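Side-chain contacts in 14-3-3 protein (Cryptosporidium parvum, PDB 3EFZ), which probably binds phosphoserine-containing partner proteins, as 14-3-3 family members do, and so takes part in cell signalling and regulation: residues B[45-48]-B[49-53]; B[239-242]-B[243-247]; B[157-160]-B[161-165]. All coordinates share one frame; numbering follows the deposited sequence.

All three contacts are local, between side chains and backbone groups a few residues apart, and they follow one another along the chain without nesting or crossing. Contact 1 comes first, two adjoining turns of helix 32-54, part of which packs on the second subunit. Contact 3 (157-165) is next and bridges the tight connection that brings the chain out of helix 138-158 and into helix 161-185. Contact 2 comes last and forms the opening turns of helix 239-256, packed against helix 193-207. Contacts 1 and 2 have their nearest atoms about 7 Å apart; contact 3 lies across the chain's centre from both, with centres 29 and 31 Å away.

Contact 1 (B[45-48]-B[49-53]); sequences YKDV and IKVLT
Val48 and Leu52, one turn apart on helix 32-54 of the all-helical 14-3-3 fold, project in a common direction, with Val48 CG1 4.0 Å from Leu52 CD1. Val48 CG1 is swung opposite its backbone N (chi1 165°), which carries it forward to the leucine. The same face turns inward: Val48 and Val51 rest on Phe143 and Leu52 on Cys144 of helix 138-158.

Four i to i+4 backbone hydrogen bonds hold the two turns. Ile49 N to Tyr45 O is the longest at 3.2 Å, while Lys50 N reaches Lys46 O at 2.9 Å; all four are close to straight at the hydrogen.

The two lysines meet through their carbon chains. Lys46 stretches out fully and Lys50 runs next to it, with CE of Lys46 3.9 Å from CD of Lys50. The like-charged Lys46 NZ and Lys50 NZ are 5.4 Å apart. Lys50 bends at chi3 (95°) and chi4, and its NZ forms a salt bridge with Glu54. Tyr45 OH is hydrogen-bonded to Ser77 OG, and the tyrosine side chain lies about 8 Å from that of Arg79, a predicted phosphoserine contact. On the solvent side Asp47 slants across Val51, and CG2 of the valine sits 3.9 Å from Asp47 OD2.

Contact 2 (B[239-242]-B[243-247]); sequences ENTE and KLLKI
Lys243 reaches back along the first turns of helix 239-256, the last helix of this 14-3-3 fold, and makes an i to i+4 salt bridge with Glu239. The two side chains leave the helix in the same direction, one next to the other. Glu239 is extended, with CG opposite its backbone N (chi1 167°), while Lys243 bends at chi3 and chi4 to bring its amine round to the carboxylate. The distance from Lys243 NZ to Glu239 OE2 is 3.2 Å, and the hydrogen bond within the pair is weak. The aliphatic part of Lys243 also packs on the helix backbone: its CG sits 3.4 Å from Glu239 O, and its CD passes 3.8 Å from OD1 of Asn240, whose amide group lies across the chain. The backbones of the charged pair are joined as well, Lys243 N donating to Glu239 O over 2.8 Å.

Glu242 has the next largest share. Its carbonyl accepts the N-H of Lys246, and the bend at chi2 (-67°) sets its carboxylate near the Leu245 side chain. OE1 has a long, weak ion pair with Arg231, and Phe237 packs on both Glu242 and Leu245.

The face turned to the protein is carried by Thr241 and Leu245, which stand together a turn apart. Thr241 OG1 is hydrogen-bonded to Ser191 O, and the threonine side chain also meets Pro193 and Leu196 of helix 193-207, where Leu244 touches Leu200. That leaves the threonine methyl for the leucine: Thr241 CG2 rests 3.8 Å from Leu245 CD1.

Contact 3 (B[157-160]-B[161-165]); sequences EILK and DEEKN
Glu163 takes an unusual chi1 of 93° and then extends, and this brings its carboxylate back over the turn to the backbone of Lys160. There Glu163 OE1 accepts the N-H of Lys160, with Lys160 N 3.0 Å away. That N-H arrives on the anti side, 18° out of the carboxylate plane, and the bond is nearly straight at the hydrogen. On the way Glu163 crosses Leu159 at about a right angle, but the carbon packing between these two is too tight in the model to be trusted.

Lys164 N donates in turn to Lys160 O over 3.2 Å, but from well above the carbonyl plane. The carbon chain of Lys164 also runs past the Leu159 carbonyl, its CD 3.5 Å from Leu159 O. Lys160 NZ and Lys164 NZ lie 5.8 Å apart.

Leu159 also touches Leu118 of helix 100-131, and Glu157 forms a salt bridge with Arg79, a predicted phosphoserine contact. The arrangement is a short, solvent-facing connection between consecutive helices of the 14-3-3 fold, joining helix 138-158 to helix 161-185, with a glutamate from the second helix hydrogen-bonded to the backbone N-H of Lys160.

Contact 1 (B[45-48]-B[49-53])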
loop_
_atom_site.group_PDB
_atom_site.type_symbol
_atom_site.label_atom_id
_atom_site.label_comp_id
_atom_site.label_asym_id
_atom_site.label_seq_id
_atom_site.Cartn_x
_atom_site.Cartn_y
_atom_site.Cartn_z
ATOM N N TYR B 45 -5.207 -3.052 -7.634
ATOM C CA TYR B 45 -5.651 -2.243 -6.508
ATOM C C TYR B 45 -6.813 -1.383 -6.954
ATOM O O TYR B 45 -7.872 -1.406 -6.344
ATOM C CB TYR B 45 -4.521 -1.378 -5.947
ATOM C CG TYR B 45 -3.482 -2.118 -5.112
ATOM C CD1 TYR B 45 -3.260 -3.493 -5.277
ATOM C CD2 TYR B 45 -2.693 -1.432 -4.182
ATOM C CE1 TYR B 45 -2.296 -4.161 -4.549
ATOM C CE2 TYR B 45 -1.732 -2.088 -3.421
ATOM C CZ TYR B 45 -1.539 -3.449 -3.613
ATOM O OH TYR B 45 -0.584 -4.097 -2.903
ATOM N N LYS B 46 -6.627 -0.646 -8.042
ATOM C CA LYS B 46 -7.707 0.144 -8.591
ATOM C C LYS B 46 -8.986 -0.672 -8.716
ATOM O O LYS B 46 -10.027 -0.249 -8.229
ATOM C CB LYS B 46 -7.344 0.760 -9.937
ATOM C CG LYS B 46 -8.446 1.688 -10.456
ATOM C CD LYS B 46 -8.127 2.212 -11.850
ATOM C CE LYS B 46 -9.203 3.153 -12.328
ATOM N NZ LYS B 46 -8.767 3.820 -13.566
ATOM N N ASP B 47 -8.892 -1.842 -9.343
ATOM C CA ASP B 47 -10.064 -2.662 -9.568
ATOM C C ASP B 47 -10.775 -3.133 -8.296
ATOM O O ASP B 47 -12.010 -3.214 -8.274
ATOM C CB ASP B 47 -9.750 -3.852 -10.481
ATOM C CG ASP B 47 -11.014 -4.445 -11.098
ATOM O OD1 ASP B 47 -11.736 -3.708 -11.820
ATOM O OD2 ASP B 47 -11.310 -5.637 -10.840
ATOM N N VAL B 48 -10.003 -3.482 -7.258
ATOM C CA VAL B 48 -10.567 -3.827 -5.960
ATOM C C VAL B 48 -11.450 -2.671 -5.447
ATOM O O VAL B 48 -12.626 -2.873 -5.121
ATOM C CB VAL B 48 -9.484 -4.206 -4.912
ATOM C CG1 VAL B 48 -10.065 -4.191 -3.484
ATOM C CG2 VAL B 48 -8.937 -5.578 -5.212
ATOM N N ILE B 49 -10.891 -1.468 -5.412
ATOM C CA ILE B 49 -11.630 -0.314 -4.891
ATOM C C ILE B 49 -12.834 0.060 -5.761
ATOM O O ILE B 49 -13.896 0.307 -5.229
ATOM C CB ILE B 49 -10.710 0.876 -4.604
ATOM C CG1 ILE B 49 -9.928 0.576 -3.318
ATOM C CG2 ILE B 49 -11.520 2.157 -4.394
ATOM C CD1 ILE B 49 -8.688 1.265 -3.248
ATOM N N LYS B 50 -12.675 0.041 -7.085
ATOM C CA LYS B 50 -13.783 0.298 -8.004
ATOM C C LYS B 50 -14.960 -0.639 -7.732
ATOM O O LYS B 50 -16.079 -0.182 -7.513
ATOM C CB LYS B 50 -13.338 0.147 -9.463
ATOM C CG LYS B 50 -12.760 1.385 -10.064
ATOM C CD LYS B 50 -12.445 1.217 -11.551
ATOM C CE LYS B 50 -13.589 1.710 -12.449
ATOM N NZ LYS B 50 -13.927 3.155 -12.209
ATOM N N VAL B 51 -14.695 -1.945 -7.744
ATOM C CA VAL B 51 -15.717 -2.955 -7.494
ATOM C C VAL B 51 -16.396 -2.771 -6.129
ATOM O O VAL B 51 -17.624 -2.689 -6.049
ATOM C CB VAL B 51 -15.179 -4.424 -7.678
ATOM C CG1 VAL B 51 -16.263 -5.448 -7.362
ATOM C CG2 VAL B 51 -14.694 -4.645 -9.098
ATOM N N LEU B 52 -15.609 -2.701 -5.055
ATOM C CA LEU B 52 -16.191 -2.608 -3.699
ATOM C C LEU B 52 -17.073 -1.372 -3.497
ATOM O O LEU B 52 -17.977 -1.350 -2.655
ATOM C CB LEU B 52 -15.086 -2.634 -2.640
ATOM C CG LEU B 52 -14.419 -4.002 -2.417
ATOM C CD1 LEU B 52 -13.394 -3.920 -1.293
ATOM C CD2 LEU B 52 -15.448 -5.092 -2.098
ATOM N N THR B 53 -16.822 -0.367 -4.319
ATOM C CA THR B 53 -17.237 0.990 -4.069
ATOM C C THR B 53 -18.298 1.424 -5.115
ATOM O O THR B 53 -19.184 2.242 -4.821
ATOM C CB THR B 53 -15.946 1.860 -4.072
ATOM O OG1 THR B 53 -15.712 2.442 -2.778
ATOM C CG2 THR B 53 -15.910 2.853 -5.166
#

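Contact 2 (B[239-242]-B[243-247])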
loop_
_atom_site.group_PDB
_atom_site.type_symbol
_atom_site.label_atom_id
_atom_site.label_comp_id
_atom_site.label_asym_id
_atom_site.label_seq_id
_atom_site.Cartn_x
_atom_site.Cartn_y
_atom_site.Cartn_z
ATOM N N GLU B 239 -8.863 -8.539 -22.653
ATOM C CA GLU B 239 -7.443 -8.418 -22.389
ATOM C C GLU B 239 -7.073 -9.092 -21.059
ATOM O O GLU B 239 -6.050 -9.779 -20.959
ATOM C CB GLU B 239 -7.064 -6.942 -22.386
ATOM C CG GLU B 239 -5.699 -6.653 -21.834
ATOM C CD GLU B 239 -5.576 -5.229 -21.379
ATOM O OE1 GLU B 239 -5.513 -4.346 -22.263
ATOM O OE2 GLU B 239 -5.548 -5.002 -20.146
ATOM N N ASN B 240 -7.918 -8.908 -20.048
ATOM C CA ASN B 240 -7.685 -9.525 -18.747
ATOM C C ASN B 240 -7.831 -11.033 -18.746
ATOM O O ASN B 240 -7.125 -11.710 -18.003
ATOM C CB ASN B 240 -8.537 -8.882 -17.654
ATOM C CG ASN B 240 -7.884 -7.657 -17.073
ATOM O OD1 ASN B 240 -6.669 -7.622 -16.876
ATOM N ND2 ASN B 240 -8.682 -6.631 -16.805
ATOM N N THR B 241 -8.726 -11.559 -19.580
ATOM C CA THR B 241 -8.790 -13.007 -19.816
ATOM C C THR B 241 -7.488 -13.507 -20.431
ATOM O O THR B 241 -6.870 -14.432 -19.914
ATOM C CB THR B 241 -10.002 -13.394 -20.684
ATOM O OG1 THR B 241 -11.198 -13.193 -19.925
ATOM C CG2 THR B 241 -9.931 -14.858 -21.123
ATOM N N GLU B 242 -7.056 -12.871 -21.515
ATOM C CA GLU B 242 -5.822 -13.273 -22.184
ATOM C C GLU B 242 -4.592 -13.148 -21.276
ATOM O O GLU B 242 -3.712 -14.002 -21.311
ATOM C CB GLU B 242 -5.640 -12.535 -23.518
ATOM C CG GLU B 242 -6.698 -12.887 -24.594
ATOM C CD GLU B 242 -6.640 -14.351 -25.122
ATOM O OE1 GLU B 242 -7.559 -14.733 -25.890
ATOM O OE2 GLU B 242 -5.696 -15.114 -24.787
ATOM N N LYS B 243 -4.547 -12.115 -20.441
ATOM C CA LYS B 243 -3.500 -12.004 -19.410
ATOM C C LYS B 243 -3.516 -13.163 -18.404
ATOM O O LYS B 243 -2.460 -13.691 -18.044
ATOM C CB LYS B 243 -3.611 -10.679 -18.659
ATOM C CG LYS B 243 -3.021 -9.476 -19.373
ATOM C CD LYS B 243 -3.285 -8.236 -18.551
ATOM C CE LYS B 243 -2.195 -7.194 -18.721
ATOM N NZ LYS B 243 -2.568 -6.117 -19.682
ATOM N N LEU B 244 -4.705 -13.555 -17.951
ATOM C CA LEU B 244 -4.837 -14.616 -16.953
ATOM C C LEU B 244 -4.596 -15.993 -17.543
ATOM O O LEU B 244 -4.024 -16.860 -16.883
ATOM C CB LEU B 244 -6.201 -14.573 -16.267
ATOM C CG LEU B 244 -6.443 -13.445 -15.247
ATOM C CD1 LEU B 244 -7.930 -13.203 -15.086
ATOM C CD2 LEU B 244 -5.767 -13.714 -13.889
ATOM N N LEU B 245 -5.026 -16.193 -18.785
ATOM C CA LEU B 245 -4.758 -17.452 -19.482
ATOM C C LEU B 245 -3.273 -17.625 -19.731
ATOM O O LEU B 245 -2.754 -18.745 -19.647
ATOM C CB LEU B 245 -5.532 -17.545 -20.799
ATOM C CG LEU B 245 -7.037 -17.830 -20.692
ATOM C CD1 LEU B 245 -7.691 -17.812 -22.085
ATOM C CD2 LEU B 245 -7.301 -19.154 -19.965
ATOM N N LYS B 246 -2.587 -16.522 -20.029
ATOM C CA LYS B 246 -1.140 -16.550 -20.204
ATOM C C LYS B 246 -0.448 -16.979 -18.915
ATOM O O LYS B 246 0.400 -17.872 -18.942
ATOM C CB LYS B 246 -0.604 -15.194 -20.675
ATOM C CG LYS B 246 0.873 -15.220 -21.061
ATOM C CD LYS B 246 1.415 -13.835 -21.382
ATOM C CE LYS B 246 2.796 -13.922 -22.027
ATOM N NZ LYS B 246 3.822 -14.576 -21.163
ATOM N N ILE B 247 -0.810 -16.342 -17.800
ATOM C CA ILE B 247 -0.244 -16.662 -16.487
ATOM C C ILE B 247 -0.471 -18.131 -16.121
ATOM O O ILE B 247 0.441 -18.795 -15.621
ATOM C CB ILE B 247 -0.797 -15.736 -15.365
ATOM C CG1 ILE B 247 -0.392 -14.281 -15.618
ATOM C CG2 ILE B 247 -0.306 -16.199 -13.984
ATOM C CD1 ILE B 247 -1.215 -13.256 -14.851
#

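Contact 3 (B[157-160]-B[161-165])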
loop_
_atom_site.group_PDB
_atom_site.type_symbol
_atom_site.label_atom_id
_atom_site.label_comp_id
_atom_site.label_asym_id
_atom_site.label_seq_id
_atom_site.Cartn_x
_atom_site.Cartn_y
_atom_site.Cartn_z
ATOM N N GLU B 157 -0.630 -18.431 5.363
ATOM C CA GLU B 157 0.814 -18.278 5.136
ATOM C C GLU B 157 1.544 -17.858 6.414
ATOM O O GLU B 157 2.776 -18.016 6.533
ATOM C CB GLU B 157 1.087 -17.233 4.042
ATOM C CG GLU B 157 0.482 -17.525 2.689
ATOM C CD GLU B 157 0.700 -16.378 1.688
ATOM O OE1 GLU B 157 0.859 -15.218 2.124
ATOM O OE2 GLU B 157 0.710 -16.632 0.466
ATOM N N ILE B 158 0.782 -17.281 7.345
ATOM C CA ILE B 158 1.307 -16.762 8.599
ATOM C C ILE B 158 1.141 -17.766 9.740
ATOM O O ILE B 158 2.072 -17.997 10.513
ATOM C CB ILE B 158 0.608 -15.426 8.993
ATOM C CG1 ILE B 158 0.837 -14.366 7.903
ATOM C CG2 ILE B 158 1.068 -14.950 10.376
ATOM C CD1 ILE B 158 0.158 -13.049 8.168
ATOM N N LEU B 159 -0.059 -18.331 9.848
ATOM C CA LEU B 159 -0.435 -19.211 10.954
ATOM C C LEU B 159 0.205 -20.602 10.875
ATOM O O LEU B 159 0.748 -20.990 9.838
ATOM C CB LEU B 159 -1.966 -19.269 11.091
ATOM C CG LEU B 159 -2.667 -17.928 11.452
ATOM C CD1 LEU B 159 -4.187 -18.055 11.356
ATOM C CD2 LEU B 159 -2.278 -17.336 12.812
ATOM N N LYS B 160 0.166 -21.335 11.988
ATOM C CA LYS B 160 0.835 -22.623 12.080
ATOM C C LYS B 160 -0.149 -23.757 12.407
ATOM O O LYS B 160 -1.225 -23.518 12.963
ATOM C CB LYS B 160 1.942 -22.578 13.149
ATOM C CG LYS B 160 3.031 -21.523 12.941
ATOM C CD LYS B 160 3.996 -21.931 11.828
ATOM C CE LYS B 160 4.881 -20.774 11.383
ATOM N NZ LYS B 160 5.340 -20.988 9.981
ATOM N N ASP B 161 0.253 -24.984 12.073
ATOM C CA ASP B 161 -0.440 -26.211 12.480
ATOM C C ASP B 161 -1.911 -26.247 12.108
ATOM O O ASP B 161 -2.263 -26.210 10.925
ATOM C CB ASP B 161 -0.251 -26.475 13.986
ATOM C CG ASP B 161 1.197 -26.378 14.412
ATOM O OD1 ASP B 161 2.014 -27.149 13.876
ATOM O OD2 ASP B 161 1.517 -25.528 15.275
ATOM N N GLU B 162 -2.764 -26.317 13.122
ATOM C CA GLU B 162 -4.188 -26.484 12.905
ATOM C C GLU B 162 -4.837 -25.159 12.497
ATOM O O GLU B 162 -5.643 -25.119 11.556
ATOM C CB GLU B 162 -4.846 -27.113 14.139
ATOM C CG GLU B 162 -5.960 -28.108 13.810
ATOM C CD GLU B 162 -5.571 -29.164 12.747
ATOM O OE1 GLU B 162 -4.560 -29.888 12.949
ATOM O OE2 GLU B 162 -6.292 -29.264 11.720
ATOM N N GLU B 163 -4.440 -24.078 13.168
ATOM C CA GLU B 163 -4.945 -22.745 12.881
ATOM C C GLU B 163 -4.689 -22.420 11.399
ATOM O O GLU B 163 -5.535 -21.839 10.724
ATOM C CB GLU B 163 -4.366 -21.703 13.880
ATOM C CG GLU B 163 -3.086 -20.965 13.453
ATOM C CD GLU B 163 -2.249 -20.355 14.615
ATOM O OE1 GLU B 163 -1.004 -20.551 14.603
ATOM O OE2 GLU B 163 -2.814 -19.681 15.525
ATOM N N LYS B 164 -3.532 -22.837 10.895
ATOM C CA LYS B 164 -3.203 -22.775 9.470
ATOM C C LYS B 164 -4.150 -23.648 8.643
ATOM O O LYS B 164 -4.746 -23.176 7.683
ATOM C CB LYS B 164 -1.755 -23.212 9.256
ATOM C CG LYS B 164 -1.308 -23.357 7.815
ATOM C CD LYS B 164 0.166 -23.755 7.764
ATOM C CE LYS B 164 0.651 -23.876 6.339
ATOM N NZ LYS B 164 2.135 -24.087 6.247
ATOM N N ASN B 165 -4.281 -24.918 9.024
ATOM C CA ASN B 165 -5.153 -25.846 8.316
ATOM C C ASN B 165 -6.608 -25.388 8.252
ATOM O O ASN B 165 -7.273 -25.587 7.239
ATOM C CB ASN B 165 -5.044 -27.256 8.894
ATOM C CG ASN B 165 -3.728 -27.946 8.518
ATOM O OD1 ASN B 165 -3.051 -27.556 7.555
ATOM N ND2 ASN B 165 -3.373 -28.985 9.265
#